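Local coordinates for protein cystalysin (Treponema denticola, PDB 1C7N) that belongs to the class I and II aminotransferase family, of PLP-enzyme fold type I, and binds pyridoxal-5'-phosphate, at residues V306-F309 and F310-N313; A341-E344 and F345-K349; V378-E381 and S382-R385. All coordinates share one frame; numbering follows the deposited sequence.

Interaction 1 (V306-F309 and F310-N313); sequences VKDF and FEVN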
loop_
_atom_site.group_PDB
_atom_site.type_symbol
_atom_site.label_atom_id
_atom_site.label_comp_id
_atom_site.label_asym_id
_atom_site.label_seq_id
_atom_site.Cartn_x
_atom_site.Cartn_y
_atom_site.Cartn_z
ATOM N N VAL A 306 -5.138 2.307 35.785
ATOM C CA VAL A 306 -3.756 1.850 35.897
ATOM C C VAL A 306 -3.037 2.620 37.008
ATOM O O VAL A 306 -2.433 2.025 37.898
ATOM C CB VAL A 306 -2.993 2.045 34.553
ATOM C CG1 VAL A 306 -1.541 1.608 34.693
ATOM C CG2 VAL A 306 -3.675 1.238 33.446
ATOM N N LYS A 307 -3.106 3.944 36.946
ATOM C CA LYS A 307 -2.473 4.793 37.947
ATOM C C LYS A 307 -2.927 4.382 39.343
ATOM O O LYS A 307 -2.107 4.185 40.245
ATOM C CB LYS A 307 -2.832 6.257 37.680
ATOM C CG LYS A 307 -2.333 7.253 38.723
ATOM C CD LYS A 307 -2.651 8.676 38.281
ATOM C CE LYS A 307 -2.574 9.673 39.427
ATOM N NZ LYS A 307 -1.246 9.681 40.092
ATOM N N ASP A 308 -4.235 4.241 39.517
ATOM C CA ASP A 308 -4.791 3.854 40.808
ATOM C C ASP A 308 -4.330 2.476 41.263
ATOM O O ASP A 308 -4.034 2.270 42.441
ATOM C CB ASP A 308 -6.320 3.892 40.752
ATOM C CG ASP A 308 -6.958 3.415 42.040
ATOM O OD1 ASP A 308 -7.332 2.225 42.118
ATOM O OD2 ASP A 308 -7.067 4.231 42.982
ATOM N N PHE A 309 -4.269 1.532 40.330
ATOM C CA PHE A 309 -3.856 0.179 40.658
ATOM C C PHE A 309 -2.506 0.137 41.362
ATOM O O PHE A 309 -2.351 -0.546 42.371
ATOM C CB PHE A 309 -3.785 -0.685 39.403
ATOM C CG PHE A 309 -3.160 -2.023 39.638
ATOM C CD1 PHE A 309 -3.868 -3.033 40.276
ATOM C CD2 PHE A 309 -1.838 -2.258 39.270
ATOM C CE1 PHE A 309 -3.269 -4.260 40.545
ATOM C CE2 PHE A 309 -1.230 -3.479 39.533
ATOM C CZ PHE A 309 -1.948 -4.483 40.173
ATOM N N PHE A 310 -1.525 0.857 40.833
ATOM C CA PHE A 310 -0.211 0.851 41.456
ATOM C C PHE A 310 -0.151 1.648 42.761
ATOM O O PHE A 310 0.576 1.274 43.680
ATOM C CB PHE A 310 0.850 1.345 40.473
ATOM C CG PHE A 310 1.025 0.445 39.277
ATOM C CD1 PHE A 310 0.473 0.782 38.045
ATOM C CD2 PHE A 310 1.718 -0.759 39.391
ATOM C CE1 PHE A 310 0.610 -0.070 36.944
ATOM C CE2 PHE A 310 1.857 -1.615 38.296
ATOM C CZ PHE A 310 1.303 -1.268 37.074
ATOM N N GLU A 311 -0.909 2.735 42.855
ATOM C CA GLU A 311 -0.914 3.521 44.088
ATOM C C GLU A 311 -1.476 2.668 45.221
ATOM O O GLU A 311 -1.059 2.783 46.371
ATOM C CB GLU A 311 -1.782 4.776 43.939
ATOM C CG GLU A 311 -1.355 5.715 42.838
ATOM C CD GLU A 311 -2.253 6.934 42.744
ATOM O OE1 GLU A 311 -3.469 6.792 42.988
ATOM O OE2 GLU A 311 -1.746 8.024 42.413
ATOM N N VAL A 312 -2.424 1.801 44.886
ATOM C CA VAL A 312 -3.064 0.941 45.876
ATOM C C VAL A 312 -2.363 -0.387 46.178
ATOM O O VAL A 312 -2.331 -0.828 47.331
ATOM C CB VAL A 312 -4.521 0.617 45.452
ATOM C CG1 VAL A 312 -5.103 -0.455 46.356
ATOM C CG2 VAL A 312 -5.374 1.882 45.501
ATOM N N ASN A 313 -1.796 -1.017 45.155
ATOM C CA ASN A 313 -1.166 -2.322 45.328
ATOM C C ASN A 313 0.357 -2.385 45.323
ATOM O O ASN A 313 0.946 -3.162 46.074
ATOM C CB ASN A 313 -1.710 -3.274 44.261
ATOM C CG ASN A 313 -3.215 -3.440 44.349
ATOM O OD1 ASN A 313 -3.725 -4.123 45.236
ATOM N ND2 ASN A 313 -3.936 -2.805 43.433
#

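Interaction 2 (A341-E344 and F345-K349); sequences AMEE and FMIHK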
loop_
_atom_site.group_PDB
_atom_site.type_symbol
_atom_site.label_atom_id
_atom_site.label_comp_id
_atom_site.label_asym_id
_atom_site.label_seq_id
_atom_site.Cartn_x
_atom_site.Cartn_y
_atom_site.Cartn_z
ATOM N N ALA A 341 15.126 -9.273 32.143
ATOM C CA ALA A 341 14.438 -9.977 33.217
ATOM C C ALA A 341 12.981 -9.513 33.308
ATOM O O ALA A 341 12.080 -10.321 33.547
ATOM C CB ALA A 341 15.155 -9.735 34.557
ATOM N N MET A 342 12.759 -8.212 33.131
ATOM C CA MET A 342 11.415 -7.644 33.194
ATOM C C MET A 342 10.541 -8.277 32.122
ATOM O O MET A 342 9.445 -8.768 32.399
ATOM C CB MET A 342 11.457 -6.125 32.973
ATOM C CG MET A 342 12.025 -5.329 34.143
ATOM S SD MET A 342 12.116 -3.556 33.779
ATOM C CE MET A 342 10.352 -3.186 33.620
ATOM N N GLU A 343 11.053 -8.258 30.898
ATOM C CA GLU A 343 10.371 -8.811 29.738
ATOM C C GLU A 343 9.977 -10.263 29.987
ATOM O O GLU A 343 8.848 -10.670 29.722
ATOM C CB GLU A 343 11.304 -8.711 28.534
ATOM C CG GLU A 343 10.760 -9.257 27.237
ATOM C CD GLU A 343 11.708 -8.981 26.099
ATOM O OE1 GLU A 343 12.841 -9.506 26.131
ATOM O OE2 GLU A 343 11.332 -8.227 25.182
ATOM N N GLU A 344 10.929 -11.035 30.494
ATOM C CA GLU A 344 10.719 -12.441 30.796
ATOM C C GLU A 344 9.601 -12.600 31.818
ATOM O O GLU A 344 8.718 -13.444 31.667
ATOM C CB GLU A 344 12.019 -13.035 31.345
ATOM C CG GLU A 344 11.916 -14.452 31.883
ATOM C CD GLU A 344 11.481 -15.456 30.837
ATOM O OE1 GLU A 344 11.935 -15.350 29.675
ATOM O OE2 GLU A 344 10.696 -16.366 31.183
ATOM N N PHE A 345 9.653 -11.779 32.861
ATOM C CA PHE A 345 8.659 -11.819 33.926
ATOM C C PHE A 345 7.262 -11.465 33.436
ATOM O O PHE A 345 6.297 -12.164 33.733
ATOM C CB PHE A 345 9.053 -10.853 35.047
ATOM C CG PHE A 345 8.045 -10.763 36.155
ATOM C CD1 PHE A 345 7.941 -11.774 37.101
ATOM C CD2 PHE A 345 7.191 -9.664 36.246
ATOM C CE1 PHE A 345 7.003 -11.698 38.123
ATOM C CE2 PHE A 345 6.248 -9.577 37.266
ATOM C CZ PHE A 345 6.153 -10.598 38.206
ATOM N N MET A 346 7.150 -10.370 32.698
ATOM C CA MET A 346 5.849 -9.938 32.203
ATOM C C MET A 346 5.196 -10.984 31.309
ATOM O O MET A 346 4.018 -11.305 31.474
ATOM C CB MET A 346 5.978 -8.617 31.439
ATOM C CG MET A 346 6.455 -7.445 32.287
ATOM S SD MET A 346 5.436 -7.164 33.748
ATOM C CE MET A 346 6.500 -6.067 34.678
ATOM N N ILE A 347 5.967 -11.520 30.371
ATOM C CA ILE A 347 5.458 -12.517 29.436
ATOM C C ILE A 347 5.112 -13.870 30.048
ATOM O O ILE A 347 4.059 -14.427 29.758
ATOM C CB ILE A 347 6.466 -12.776 28.299
ATOM C CG1 ILE A 347 6.615 -11.523 27.433
ATOM C CG2 ILE A 347 6.010 -13.963 27.451
ATOM C CD1 ILE A 347 7.650 -11.672 26.330
ATOM N N HIS A 348 5.993 -14.398 30.892
ATOM C CA HIS A 348 5.766 -15.718 31.462
ATOM C C HIS A 348 5.181 -15.813 32.863
ATOM O O HIS A 348 4.553 -16.818 33.193
ATOM C CB HIS A 348 7.058 -16.538 31.393
ATOM C CG HIS A 348 7.556 -16.757 29.997
ATOM N ND1 HIS A 348 8.430 -15.893 29.371
ATOM C CD2 HIS A 348 7.273 -17.724 29.091
ATOM C CE1 HIS A 348 8.663 -16.317 28.142
ATOM N NE2 HIS A 348 7.973 -17.426 27.946
ATOM N N LYS A 349 5.381 -14.795 33.692
ATOM C CA LYS A 349 4.832 -14.842 35.041
ATOM C C LYS A 349 3.502 -14.109 35.132
ATOM O O LYS A 349 2.556 -14.615 35.728
ATOM C CB LYS A 349 5.817 -14.248 36.053
ATOM C CG LYS A 349 7.101 -15.043 36.205
ATOM C CD LYS A 349 6.818 -16.479 36.630
ATOM C CE LYS A 349 8.103 -17.289 36.726
ATOM N NZ LYS A 349 7.844 -18.719 37.075
#

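Interaction 3 (V378-E381 and S382-R385); sequences VIQE and SLER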
loop_
_atom_site.group_PDB
_atom_site.type_symbol
_atom_site.label_atom_id
_atom_site.label_comp_id
_atom_site.label_asym_id
_atom_site.label_seq_id
_atom_site.Cartn_x
_atom_site.Cartn_y
_atom_site.Cartn_z
ATOM N N VAL A 378 -11.131 -5.463 30.752
ATOM C CA VAL A 378 -9.971 -6.184 30.236
ATOM C C VAL A 378 -8.702 -5.668 30.888
ATOM O O VAL A 378 -7.814 -6.449 31.226
ATOM C CB VAL A 378 -9.856 -6.050 28.699
ATOM C CG1 VAL A 378 -8.523 -6.604 28.228
ATOM C CG2 VAL A 378 -10.994 -6.806 28.027
ATOM N N ILE A 379 -8.621 -4.352 31.067
ATOM C CA ILE A 379 -7.460 -3.744 31.709
ATOM C C ILE A 379 -7.376 -4.253 33.155
ATOM O O ILE A 379 -6.291 -4.552 33.661
ATOM C CB ILE A 379 -7.563 -2.192 31.719
ATOM C CG1 ILE A 379 -7.620 -1.651 30.285
ATOM C CG2 ILE A 379 -6.362 -1.591 32.451
ATOM C CD1 ILE A 379 -6.390 -1.940 29.451
ATOM N N GLN A 380 -8.530 -4.357 33.809
ATOM C CA GLN A 380 -8.609 -4.826 35.194
ATOM C C GLN A 380 -8.170 -6.283 35.324
ATOM O O GLN A 380 -7.465 -6.648 36.268
ATOM C CB GLN A 380 -10.038 -4.665 35.717
ATOM C CG GLN A 380 -10.487 -3.221 35.833
ATOM C CD GLN A 380 -10.047 -2.580 37.135
ATOM O OE1 GLN A 380 -8.917 -2.780 37.591
ATOM N NE2 GLN A 380 -10.935 -1.799 37.738
ATOM N N GLU A 381 -8.597 -7.118 34.379
ATOM C CA GLU A 381 -8.223 -8.533 34.384
ATOM C C GLU A 381 -6.708 -8.654 34.316
ATOM O O GLU A 381 -6.097 -9.437 35.048
ATOM C CB GLU A 381 -8.814 -9.250 33.166
ATOM C CG GLU A 381 -10.281 -9.604 33.265
ATOM C CD GLU A 381 -10.842 -10.081 31.934
ATOM O OE1 GLU A 381 -10.116 -10.789 31.203
ATOM O OE2 GLU A 381 -12.009 -9.756 31.622
ATOM N N SER A 382 -6.112 -7.869 33.424
ATOM C CA SER A 382 -4.674 -7.881 33.216
ATOM C C SER A 382 -3.909 -7.419 34.452
ATOM O O SER A 382 -2.920 -8.037 34.840
ATOM C CB SER A 382 -4.316 -6.990 32.025
ATOM O OG SER A 382 -5.020 -7.391 30.859
ATOM N N LEU A 383 -4.371 -6.333 35.066
ATOM C CA LEU A 383 -3.710 -5.806 36.253
ATOM C C LEU A 383 -3.775 -6.791 37.406
ATOM O O LEU A 383 -2.842 -6.880 38.200
ATOM C CB LEU A 383 -4.337 -4.469 36.665
ATOM C CG LEU A 383 -4.179 -3.342 35.640
ATOM C CD1 LEU A 383 -5.009 -2.142 36.056
ATOM C CD2 LEU A 383 -2.707 -2.970 35.511
ATOM N N GLU A 384 -4.871 -7.536 37.507
ATOM C CA GLU A 384 -4.997 -8.510 38.586
ATOM C C GLU A 384 -4.036 -9.682 38.370
ATOM O O GLU A 384 -3.530 -10.255 39.336
ATOM C CB GLU A 384 -6.444 -9.002 38.708
ATOM C CG GLU A 384 -6.686 -9.986 39.857
ATOM C CD GLU A 384 -6.030 -9.563 41.168
ATOM O OE1 GLU A 384 -5.995 -8.352 41.465
ATOM O OE2 GLU A 384 -5.557 -10.446 41.915
ATOM N N ARG A 385 -3.785 -10.048 37.113
ATOM C CA ARG A 385 -2.831 -11.126 36.830
ATOM C C ARG A 385 -1.453 -10.642 37.263
ATOM O O ARG A 385 -0.668 -11.384 37.857
ATOM C CB ARG A 385 -2.766 -11.444 35.337
ATOM C CG ARG A 385 -3.739 -12.484 34.861
ATOM C CD ARG A 385 -3.174 -13.204 33.649
ATOM N NE ARG A 385 -2.882 -12.293 32.540
ATOM C CZ ARG A 385 -3.811 -11.620 31.866
ATOM N NH1 ARG A 385 -5.093 -11.750 32.189
ATOM N NH2 ARG A 385 -3.459 -10.832 30.856
HETATM O O HOH W 1 -7.347 -11.458 30.749
#

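Interaction 1 (V306-F309 and F310-N313)
Phe309 turns the edge of its ring onto the face of Phe310 in a T-shaped pair, the centroids 5.0 Å apart and the planes at 79°. Phe309 CD2 stands over the centre of the Phe310 ring, and at that ring's rim, in its plane, Val306 CG1 lies 3.5 Å from Phe310 CE1. On the Phe309 ring itself the Asn313 side chain crosses at about a right angle, with ND2 3.2 Å from Phe309 CD1. This amide is held there by the backbone: Asn313 ND2 donates to Phe309 O at 3.0 Å, on a lone pair in the carbonyl plane, while Asn313 N reaches the same oxygen at 2.9 Å. The ND2 bond limits the turn of the amide, and the two donors together grip one oxygen twice in helix 289-313. Chi1 of 171° places the Phe309 ring beside its own carbonyl carbon, close to the Phe310 backbone N. On another flank, Lys307 NZ makes a salt bridge with Glu311 OE2 at 2.9 Å, coming from above the carboxylate plane. Further out, Leu383 and Asn387 of helix 376-393 pack on Phe309, and Ile330 of strand 327-331 and Ala319 on Phe310. The helix is thus amphipathic here, its aromatic pair buried against neighbouring elements and its ion pair on the outer side, where the positive lysine may also offset the nearby like charges of Asp308 and Glu311.

Interaction 2 (A341-E344 and F345-K349)
Glu344 holds its carboxylate nearly parallel to the imidazole of His348 one turn later, the planes only 6° apart but displaced from each other, so that OE2 stands obliquely to the ring. Glu344 OE2 comes within 2.9 Å of His348 ND1, but this step leaves a poor angle at the N-H and the pair does not count as a hydrogen bond. His348 ND1 instead makes a weak bond, 3.4 Å long, to Glu344 O, which lies at the edge of the imidazole and also accepts from His348 N at 3.0 Å. A bend at chi2 (61°) folds the glutamate chain back toward the histidine. Over the opposite face of the imidazole, offset toward the rim, sits Ile347 CG2, 3.6 Å above the plane. This is an i to i+4 pairing on the solvent side of helix 339-350, an element packed beside the small antiparallel sheet of strands 327-331, 367-371 and 355-356; the helix widens to a pi-type turn at 346-349, which includes His348. Glu343 CG lies 4.0 Å from Ile347 CD1, and the Glu343 carboxylate is engaged by Tyr358 and Lys340. Met342 and Met346 face Phe332 and Glu368, whereas Phe345 reaches Ala389, Leu390 and Leu393 of helix 376-393.

Interaction 3 (V378-E381 and S382-R385)
Chi1 of -56° sets Ser382 OG beside its own backbone N and turns it back along helix 376-393 to the carbonyl of Val378, four residues earlier. Ser382 OG donates to Val378 O at 3.0 Å, and Ser382 N donates to the same oxygen at 3.1 Å. The two donors arrive from opposite faces of the carbonyl plane, each tilted well out of it, so one acceptor is gripped twice and the buried hydroxyl is satisfied within its own helix. Leu383 takes a similar first torsion, chi1 -64°, which brings its CG to 3.1 Å from Ile379 O and lays the side chain alongside that of Ile379. The two branched chains point the same way and meet at Ile379 CG2 and Leu383 CD1, 3.9 Å apart. This apolar ridge faces helix 289-313, where Asn302 touches Ile379 while Ile305 and Phe309 touch Leu383.

A polar pairing occupies a different side. A bend at chi3 brings the Arg385 guanidinium back along the helix over the preceding turn, where Ser382 CA lies against one of its faces, offset toward the rim. The charged ends remain apart, with Glu381 OE1 5.2 Å from Arg385 NH1, and a water closes the gap: it donates to Glu381 OE1 at 2.9 Å and accepts from Arg385 NH1 at 2.7 Å. Each group also has a partner beyond the helix, for Glu381 OE1 forms a salt bridge with Lys8, and Arg385 uses NE and NH2 to bond the carbonyl oxygens of Ala350 and Gln351. The arginine therefore ties helix 376-393 to the chain at the end of helix 339-350, and its coupling to the glutamate is an indirect one, through water, with Lys8 likely to provide the closer compensation of the carboxylate's charge.

Overall arrangement
All three are local contacts within single helices, mostly i to i+4, with a neighbouring aromatic pair in 306-313. Interactions 1 and 3 touch directly: Val306 CG2 lies 4.0 Å from Ile379 CG2, in an apolar seam between helices 289-313 and 376-393. Interaction 2 stands apart, its nearest atoms about 7 Å from interaction 1 and about 5 Å from interaction 3, yet its helix meets helix 376-393 through Phe345. The apolar sides of all three are buried, offering aromatic rings in 306-313, methionines and a phenylalanine in 341-349, and aliphatic branches in 378-385. The Lys307-Glu311 salt bridge and the Glu344-His348 approach lie toward the outer side, whereas interaction 3 has a water-mediated link.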